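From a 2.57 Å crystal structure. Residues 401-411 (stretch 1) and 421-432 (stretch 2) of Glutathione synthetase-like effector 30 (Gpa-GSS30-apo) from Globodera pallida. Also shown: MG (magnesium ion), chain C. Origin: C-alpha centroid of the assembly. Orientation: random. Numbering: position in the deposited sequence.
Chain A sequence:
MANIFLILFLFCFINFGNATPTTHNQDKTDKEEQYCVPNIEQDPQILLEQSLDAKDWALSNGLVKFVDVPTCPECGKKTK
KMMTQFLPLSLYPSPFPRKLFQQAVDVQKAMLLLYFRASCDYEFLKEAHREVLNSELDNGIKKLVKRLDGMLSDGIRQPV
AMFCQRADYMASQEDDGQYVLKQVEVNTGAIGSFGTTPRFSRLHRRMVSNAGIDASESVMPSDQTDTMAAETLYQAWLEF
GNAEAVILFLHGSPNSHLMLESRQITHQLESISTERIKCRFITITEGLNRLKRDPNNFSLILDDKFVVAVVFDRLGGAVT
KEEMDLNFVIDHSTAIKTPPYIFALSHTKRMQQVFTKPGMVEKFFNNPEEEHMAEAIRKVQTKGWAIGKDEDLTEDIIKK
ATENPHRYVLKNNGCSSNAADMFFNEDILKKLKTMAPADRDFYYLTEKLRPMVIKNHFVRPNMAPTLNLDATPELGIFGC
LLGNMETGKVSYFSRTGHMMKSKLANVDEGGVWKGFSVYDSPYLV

Stretch 1 401-411: ATENPHRYVLK
Stretch 2 421-432: DMFFNEDILKKL

Contact between residues 401-411 and 421-432 of Glutathione synthetase-like effector 30, which together bury 759 Å² summed over both sides. At the apolar centre lies Leu410, whose covered area of 122 Å² is the largest in the contact. Its side chain (chi1 t, chi2 p) leaves the strand on the same sheet face as that of Phe423 and lies against the helix, with Leu410 CB 4.1 Å from Phe423 CB and 4.2 Å from Ile428 CG1, while Leu410 CD2 reaches Lys431 CD at 4.1 Å, a contact with the aliphatic part of the lysine.

Ile428 (m, t) points its CA-to-CB bond toward stretch 1; its slender, branched chain carries CD1 to where the 405-407 bend meets the start of the strand, 3.1 Å from Tyr408 O, 3.6 Å from Pro405 O, 3.8 Å from Val409 CA and 4.1 Å from Tyr408 CB. Leu410 and Ile428 are both buried, as suits side chains without polar groups.

The strands run antiparallel, 408-411 (extended, phi -99 to -138°, psi 108 to 164°) against the weakly bonded 422-424, with axes 4.8 Å apart at closest and N-to-C directions 159° apart. Leu410 faces Phe423 as a hydrogen-bonded pair, CA to CA 5.0 Å: Leu410 N donates to Phe423 O at 3.0 Å and 175°, and Phe423 N to Leu410 O at 3.0 Å and 161°. The Phe423 ring (m, chi2 78°) presents its edge to Leu410 O.

The other sheet face carries Val409, Lys411, Met422 and Phe424. Val409 (p) sets CG2 4.1 Å from Met422 CB and 3.6 Å from Phe424 CE2; the same CG2 makes an off-centre CH-pi contact, 4.1 Å from the Phe424 ring centroid. Phe424 is m with chi2 88°, Met422 p, t, t. Lys411 (m, t, t, m) leaves its CA 4.1 Å from Met422 CB at the margin of this face.

Beyond Phe424 the chain reverses in a type II' turn, Phe424 to Asp427, with Asn425 at phi 58°, psi -137° and Glu426 at -69°, -20°. The helix that follows includes 427-432; its axis approaches strand 408-411 to 8.7 Å, their directions 39° apart. Ile428 N bonds to Asn425 O at 3.2 Å, Lys431 N to Asp427 O at 2.8 Å.

Beside the turn, with His406 CA 4.4 Å from Asn425 CA, 405-407 adopt helical phi/psi, and Arg407 N bonds to Asn404 O at 3.0 Å. Pro405, compact and buried (C-gamma endo), rests its CB 3.6 Å from Asn425 O. Nearby, Leu429 CD1 lies 3.7 Å from Thr402 OG1.

At the polar edge, His406 (m, chi2 -110°) and Glu426 (m, p, chi3 3°) join the stretches through magnesium, which His406 NE2 binds at 2.1 Å and Glu426 OE2 at 1.9 Å. Asn425 (m, chi2 -41°) places CB over one face of the imidazole, 4.1 Å from its centroid, and OD1 3.0 Å from His406 ND1.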

# COMPACT_ATOMS: atom_id res chain seq x y z
N ALA A 401 -12.62 48.77 2.54
CA ALA A 401 -13.55 48.00 3.35
C ALA A 401 -14.95 48.51 3.05
O ALA A 401 -15.77 47.78 2.49
CB ALA A 401 -13.23 48.15 4.83
N THR A 402 -15.19 49.77 3.36
CA THR A 402 -16.50 50.38 3.15
C THR A 402 -16.49 51.14 1.83
O THR A 402 -16.80 52.32 1.77
CB THR A 402 -16.96 51.24 4.36
OG1 THR A 402 -18.17 51.93 4.01
CG2 THR A 402 -15.87 52.24 4.83
N GLU A 403 -16.12 50.41 0.78
CA GLU A 403 -16.15 50.86 -0.61
C GLU A 403 -16.00 49.66 -1.57
O GLU A 403 -16.76 49.53 -2.52
CB GLU A 403 -15.12 51.97 -0.91
CG GLU A 403 -13.66 51.57 -1.16
CD GLU A 403 -12.86 52.69 -1.82
OE1 GLU A 403 -13.29 53.87 -1.81
OE2 GLU A 403 -11.77 52.38 -2.35
N ASN A 404 -15.04 48.79 -1.29
CA ASN A 404 -14.88 47.50 -1.96
C ASN A 404 -14.87 46.40 -0.86
O ASN A 404 -13.85 45.74 -0.63
CB ASN A 404 -13.57 47.53 -2.77
CG ASN A 404 -13.28 46.23 -3.51
OD1 ASN A 404 -14.16 45.39 -3.73
ND2 ASN A 404 -12.02 46.07 -3.90
N PRO A 405 -16.03 46.19 -0.18
CA PRO A 405 -16.13 45.16 0.87
C PRO A 405 -15.98 43.72 0.38
O PRO A 405 -15.82 42.81 1.19
CB PRO A 405 -17.52 45.37 1.44
CG PRO A 405 -18.28 46.04 0.36
CD PRO A 405 -17.30 46.91 -0.35
N HIS A 406 -16.00 43.52 -0.93
CA HIS A 406 -15.76 42.21 -1.54
C HIS A 406 -14.26 41.86 -1.53
O HIS A 406 -13.89 40.74 -1.77
CB HIS A 406 -16.31 42.15 -2.99
CG HIS A 406 -17.76 42.54 -3.13
ND1 HIS A 406 -18.75 41.63 -3.44
CD2 HIS A 406 -18.37 43.74 -3.03
CE1 HIS A 406 -19.91 42.26 -3.51
NE2 HIS A 406 -19.72 43.54 -3.26
N ARG A 407 -13.40 42.84 -1.26
CA ARG A 407 -11.96 42.64 -1.09
C ARG A 407 -11.62 42.00 0.25
O ARG A 407 -10.52 41.45 0.40
CB ARG A 407 -11.24 44.00 -1.21
CG ARG A 407 -9.71 43.97 -1.25
CD ARG A 407 -9.14 45.31 -1.75
NE ARG A 407 -7.69 45.26 -1.97
CZ ARG A 407 -7.07 44.62 -2.97
NH1 ARG A 407 -7.76 43.93 -3.89
NH2 ARG A 407 -5.74 44.65 -3.06
N TYR A 408 -12.55 42.05 1.21
CA TYR A 408 -12.30 41.62 2.59
C TYR A 408 -13.16 40.45 3.07
O TYR A 408 -14.15 40.08 2.44
CB TYR A 408 -12.49 42.82 3.54
CG TYR A 408 -11.50 43.92 3.25
CD1 TYR A 408 -10.19 43.81 3.68
CD2 TYR A 408 -11.85 45.04 2.49
CE1 TYR A 408 -9.27 44.79 3.38
CE2 TYR A 408 -10.93 46.02 2.18
CZ TYR A 408 -9.63 45.89 2.63
OH TYR A 408 -8.69 46.83 2.36
N VAL A 409 -12.72 39.85 4.17
CA VAL A 409 -13.44 38.80 4.88
C VAL A 409 -13.34 39.08 6.38
O VAL A 409 -12.30 39.55 6.86
CB VAL A 409 -13.00 37.37 4.48
CG1 VAL A 409 -11.51 37.14 4.68
CG2 VAL A 409 -13.84 36.29 5.17
N LEU A 410 -14.42 38.83 7.10
CA LEU A 410 -14.40 38.89 8.56
C LEU A 410 -14.25 37.47 9.09
O LEU A 410 -15.16 36.68 8.97
CB LEU A 410 -15.67 39.53 9.09
CG LEU A 410 -15.69 39.87 10.56
CD1 LEU A 410 -14.70 40.98 10.88
CD2 LEU A 410 -17.09 40.33 10.94
N LYS A 411 -13.08 37.14 9.61
CA LYS A 411 -12.74 35.77 10.01
C LYS A 411 -12.76 35.62 11.53
O LYS A 411 -12.60 36.60 12.24
CB LYS A 411 -11.34 35.41 9.51
CG LYS A 411 -11.30 34.96 8.07
CD LYS A 411 -9.87 34.94 7.58
CE LYS A 411 -9.79 34.45 6.16
NZ LYS A 411 -9.75 32.97 6.10
N ASP A 421 -16.38 29.72 10.36
CA ASP A 421 -17.33 30.78 10.69
C ASP A 421 -16.82 32.16 10.27
O ASP A 421 -15.90 32.69 10.89
CB ASP A 421 -17.62 30.78 12.19
CG ASP A 421 -18.58 31.88 12.58
OD1 ASP A 421 -19.60 32.07 11.88
OD2 ASP A 421 -18.30 32.59 13.59
N MET A 422 -17.42 32.75 9.24
CA MET A 422 -16.86 33.96 8.61
C MET A 422 -17.83 34.65 7.65
O MET A 422 -18.65 33.99 7.03
CB MET A 422 -15.55 33.64 7.86
CG MET A 422 -15.69 32.58 6.80
SD MET A 422 -14.09 31.85 6.37
CE MET A 422 -14.61 30.45 5.35
N PHE A 423 -17.68 35.97 7.50
CA PHE A 423 -18.64 36.81 6.77
C PHE A 423 -18.00 37.51 5.56
O PHE A 423 -16.87 37.98 5.65
CB PHE A 423 -19.21 37.86 7.72
CG PHE A 423 -19.90 37.26 8.92
CD1 PHE A 423 -19.16 36.77 9.99
CD2 PHE A 423 -21.28 37.20 8.98
CE1 PHE A 423 -19.79 36.20 11.09
CE2 PHE A 423 -21.92 36.66 10.09
CZ PHE A 423 -21.18 36.14 11.13
N PHE A 424 -18.73 37.56 4.44
CA PHE A 424 -18.22 38.13 3.20
C PHE A 424 -19.05 39.31 2.71
O PHE A 424 -20.19 39.50 3.11
CB PHE A 424 -18.21 37.07 2.12
CG PHE A 424 -17.44 35.84 2.47
CD1 PHE A 424 -18.06 34.79 3.15
CD2 PHE A 424 -16.10 35.69 2.10
CE1 PHE A 424 -17.36 33.62 3.44
CE2 PHE A 424 -15.39 34.53 2.40
CZ PHE A 424 -16.02 33.50 3.07
N ASN A 425 -18.45 40.11 1.82
CA ASN A 425 -19.15 41.16 1.07
C ASN A 425 -19.84 42.19 2.00
O ASN A 425 -19.22 42.62 2.98
CB ASN A 425 -20.10 40.54 0.02
CG ASN A 425 -19.40 39.50 -0.85
OD1 ASN A 425 -18.26 39.67 -1.27
ND2 ASN A 425 -20.10 38.41 -1.11
N GLU A 426 -21.08 42.60 1.70
CA GLU A 426 -21.78 43.65 2.48
C GLU A 426 -22.18 43.17 3.91
O GLU A 426 -22.39 44.00 4.81
CB GLU A 426 -23.01 44.21 1.71
CG GLU A 426 -22.71 45.31 0.66
CD GLU A 426 -22.23 44.82 -0.73
OE1 GLU A 426 -22.14 43.59 -0.99
OE2 GLU A 426 -21.93 45.69 -1.60
N ASP A 427 -22.23 41.83 4.12
CA ASP A 427 -22.37 41.24 5.47
C ASP A 427 -21.30 41.65 6.48
O ASP A 427 -21.54 41.55 7.67
CB ASP A 427 -22.33 39.69 5.44
CG ASP A 427 -23.58 39.06 4.87
OD1 ASP A 427 -24.67 39.60 5.11
OD2 ASP A 427 -23.46 37.99 4.22
N ILE A 428 -20.12 42.05 6.00
CA ILE A 428 -19.03 42.49 6.87
C ILE A 428 -19.40 43.79 7.58
O ILE A 428 -19.17 43.91 8.78
CB ILE A 428 -17.70 42.63 6.08
CG1 ILE A 428 -17.26 41.24 5.56
CG2 ILE A 428 -16.61 43.22 6.97
CD1 ILE A 428 -16.22 41.31 4.45
N LEU A 429 -19.99 44.75 6.84
CA LEU A 429 -20.47 46.01 7.44
C LEU A 429 -21.69 45.76 8.34
O LEU A 429 -21.80 46.35 9.43
CB LEU A 429 -20.83 47.05 6.37
CG LEU A 429 -19.80 47.49 5.32
CD1 LEU A 429 -20.08 48.94 4.93
CD2 LEU A 429 -18.35 47.34 5.79
N LYS A 430 -22.58 44.88 7.87
CA LYS A 430 -23.75 44.47 8.64
C LYS A 430 -23.39 43.86 9.99
O LYS A 430 -23.94 44.25 11.02
CB LYS A 430 -24.61 43.47 7.84
CG LYS A 430 -25.37 44.04 6.63
CD LYS A 430 -25.92 45.46 6.79
CE LYS A 430 -26.90 45.62 7.94
NZ LYS A 430 -28.25 45.12 7.56
N LYS A 431 -22.49 42.89 9.97
CA LYS A 431 -22.08 42.23 11.21
C LYS A 431 -21.22 43.12 12.10
O LYS A 431 -21.29 42.96 13.31
CB LYS A 431 -21.40 40.88 10.99
CG LYS A 431 -21.75 39.91 12.14
CD LYS A 431 -20.58 39.19 12.78
CE LYS A 431 -21.12 38.21 13.83
NZ LYS A 431 -20.14 37.28 14.48
N LEU A 432 -20.47 44.08 11.54
CA LEU A 432 -19.66 45.00 12.37
C LEU A 432 -20.50 45.84 13.31
O LEU A 432 -20.18 45.95 14.50
CB LEU A 432 -18.75 45.89 11.52
CG LEU A 432 -17.43 45.27 11.05
CD1 LEU A 432 -16.78 46.11 9.97
CD2 LEU A 432 -16.47 45.08 12.20
MG MG C . -21.06 45.13 -3.21